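Local coordinates for GGDEF and EAL domain-containing protein (Vibrio cholerae O1 str. 2010EL-1786, PDB 6PWK) that binds the second messenger c-di-GMP and probably acts as a LapD-type receptor that relays its level to the control of large adhesins in biofilm formation, at residues 345-350 with 381-386. Residues are numbered along the deposited sequence; the frame is centred on the assembly and turned at random.
Sequences YINEFR and HNLGIT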
# COMPACT_ATOMS: atom_id res chain seq x y z
N TYR A 345 19.35 0.66 13.57
CA TYR A 345 18.03 0.63 14.19
C TYR A 345 18.09 0.13 15.62
O TYR A 345 17.19 0.43 16.41
CB TYR A 345 17.09 -0.25 13.36
CG TYR A 345 17.53 -1.70 13.29
CD1 TYR A 345 17.11 -2.62 14.24
CD2 TYR A 345 18.37 -2.14 12.27
CE1 TYR A 345 17.51 -3.94 14.18
CE2 TYR A 345 18.77 -3.46 12.20
CZ TYR A 345 18.33 -4.36 13.16
OH TYR A 345 18.73 -5.67 13.10
N ILE A 346 19.12 -0.64 15.96
CA ILE A 346 19.26 -1.18 17.31
C ILE A 346 19.31 -0.05 18.33
O ILE A 346 18.71 -0.15 19.41
CB ILE A 346 20.52 -2.06 17.40
CG1 ILE A 346 20.49 -3.15 16.34
CG2 ILE A 346 20.65 -2.66 18.78
CD1 ILE A 346 21.86 -3.64 15.99
N ASN A 347 20.03 1.02 18.01
CA ASN A 347 20.17 2.13 18.96
C ASN A 347 18.83 2.79 19.24
O ASN A 347 18.56 3.22 20.37
CB ASN A 347 21.18 3.14 18.41
CG ASN A 347 21.65 4.11 19.47
OD1 ASN A 347 21.71 3.78 20.65
ND2 ASN A 347 22.01 5.32 19.05
N GLU A 348 17.97 2.88 18.22
CA GLU A 348 16.67 3.52 18.42
C GLU A 348 15.67 2.59 19.08
O GLU A 348 14.94 3.00 19.99
CB GLU A 348 16.12 4.02 17.08
CG GLU A 348 14.81 4.79 17.21
CD GLU A 348 14.06 4.90 15.90
OE1 GLU A 348 13.31 5.89 15.72
OE2 GLU A 348 14.22 4.01 15.04
N PHE A 349 15.63 1.32 18.66
CA PHE A 349 14.61 0.40 19.13
C PHE A 349 14.96 -0.28 20.45
O PHE A 349 14.05 -0.58 21.23
CB PHE A 349 14.33 -0.67 18.07
CG PHE A 349 13.51 -0.17 16.91
CD1 PHE A 349 14.11 0.49 15.85
CD2 PHE A 349 12.14 -0.37 16.88
CE1 PHE A 349 13.36 0.94 14.78
CE2 PHE A 349 11.38 0.08 15.81
CZ PHE A 349 11.99 0.74 14.76
N ARG A 350 16.24 -0.53 20.71
CA ARG A 350 16.70 -1.20 21.92
C ARG A 350 15.97 -2.53 22.13
O ARG A 350 15.20 -2.67 23.09
CB ARG A 350 16.50 -0.31 23.15
CG ARG A 350 17.33 0.96 23.17
CD ARG A 350 18.74 0.69 23.65
NE ARG A 350 19.34 1.88 24.24
CZ ARG A 350 19.92 2.85 23.55
NH1 ARG A 350 19.98 2.77 22.22
NH2 ARG A 350 20.45 3.90 24.17
N HIS A 381 25.96 -6.07 22.93
CA HIS A 381 26.32 -6.21 24.34
C HIS A 381 26.65 -4.86 24.96
O HIS A 381 26.33 -4.62 26.13
CB HIS A 381 27.50 -7.17 24.49
CG HIS A 381 27.14 -8.60 24.22
ND1 HIS A 381 27.86 -9.39 23.35
CD2 HIS A 381 26.14 -9.37 24.70
CE1 HIS A 381 27.32 -10.59 23.31
NE2 HIS A 381 26.28 -10.61 24.12
N ASN A 382 27.31 -3.97 24.21
CA ASN A 382 27.60 -2.64 24.73
C ASN A 382 26.32 -1.90 25.10
O ASN A 382 26.32 -1.09 26.04
CB ASN A 382 28.41 -1.83 23.71
CG ASN A 382 29.82 -2.36 23.54
OD1 ASN A 382 30.35 -3.04 24.41
ND2 ASN A 382 30.44 -2.03 22.41
N LEU A 383 25.23 -2.16 24.39
CA LEU A 383 23.93 -1.61 24.72
C LEU A 383 23.17 -2.47 25.72
O LEU A 383 22.01 -2.16 26.02
CB LEU A 383 23.09 -1.44 23.44
CG LEU A 383 23.47 -0.26 22.55
CD1 LEU A 383 23.05 -0.51 21.12
CD2 LEU A 383 22.84 1.01 23.08
N GLY A 384 23.78 -3.53 26.24
CA GLY A 384 23.11 -4.40 27.18
C GLY A 384 22.07 -5.30 26.56
O GLY A 384 21.07 -5.63 27.21
N ILE A 385 22.27 -5.71 25.31
CA ILE A 385 21.31 -6.52 24.57
C ILE A 385 21.86 -7.94 24.46
O ILE A 385 23.01 -8.14 24.05
CB ILE A 385 21.03 -5.92 23.19
CG1 ILE A 385 20.37 -4.55 23.34
CG2 ILE A 385 20.16 -6.85 22.36
CD1 ILE A 385 20.18 -3.81 22.05
N THR A 386 21.03 -8.91 24.83
CA THR A 386 21.45 -10.31 24.78
C THR A 386 21.60 -10.77 23.33
O THR A 386 20.72 -10.52 22.50
CB THR A 386 20.42 -11.18 25.50
OG1 THR A 386 20.25 -10.71 26.85
CG2 THR A 386 20.88 -12.63 25.53
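Over one face of the Arg-350 guanidinium sits the CD2 methyl of Leu-383, 3.4 Å above the plane and over its centre, while CA of Asn-347 lies in plane at the edge. Ile-346 CG1 lies 3.8 Å above one face of the Tyr-345 ring, offset toward its rim, and Tyr-345 O is in plane at the edge of the Phe-349 ring. The Leu-383 methyl touches CZ of Arg-350 at 3.5 Å, and the two side chains cross at about a right angle. The N-H groups of a guanidinium point outward in its plane, so a methyl on the face need not block them. The arginine chain bends at chi2 (-81°), which places CD. Asn-347 OD1 lies 3.9 Å from Leu-383 CD2; a hydrogen bond from Arg-350 NH1 to this oxygen is modelled, but the position of NH1 is doubtful.

Next to the arginine, the contact is carried by aliphatic side chains. CB of Ile-346 points toward the other segment and its CG2 meets Ile-385 CD1 at 3.5 Å and Leu-383 CD1 at 4.0 Å. Branching at CB suits Ile-346 to its place, since CG1 can serve the tyrosine while CG2 reaches across. Both segments belong to the EAL domain, a TIM-barrel-like fold, and lead into adjacent parallel strands, 353-356 and 386-389; the contact joins helix 345-349 to the turn after helix 367-382. Gly-384 has positive phi, which costs glycine little, and two bonds back into the last helical turn, a Schellman motif; Gly-384 N to His-381 O is 2.8 Å. Leu-383 and Ile-385 flank the glycine and both point at the short helix. Ile-385, buried, also packs on Val-354 and Pro-351. Glu-348 forms a salt bridge with Arg-285 of the second subunit.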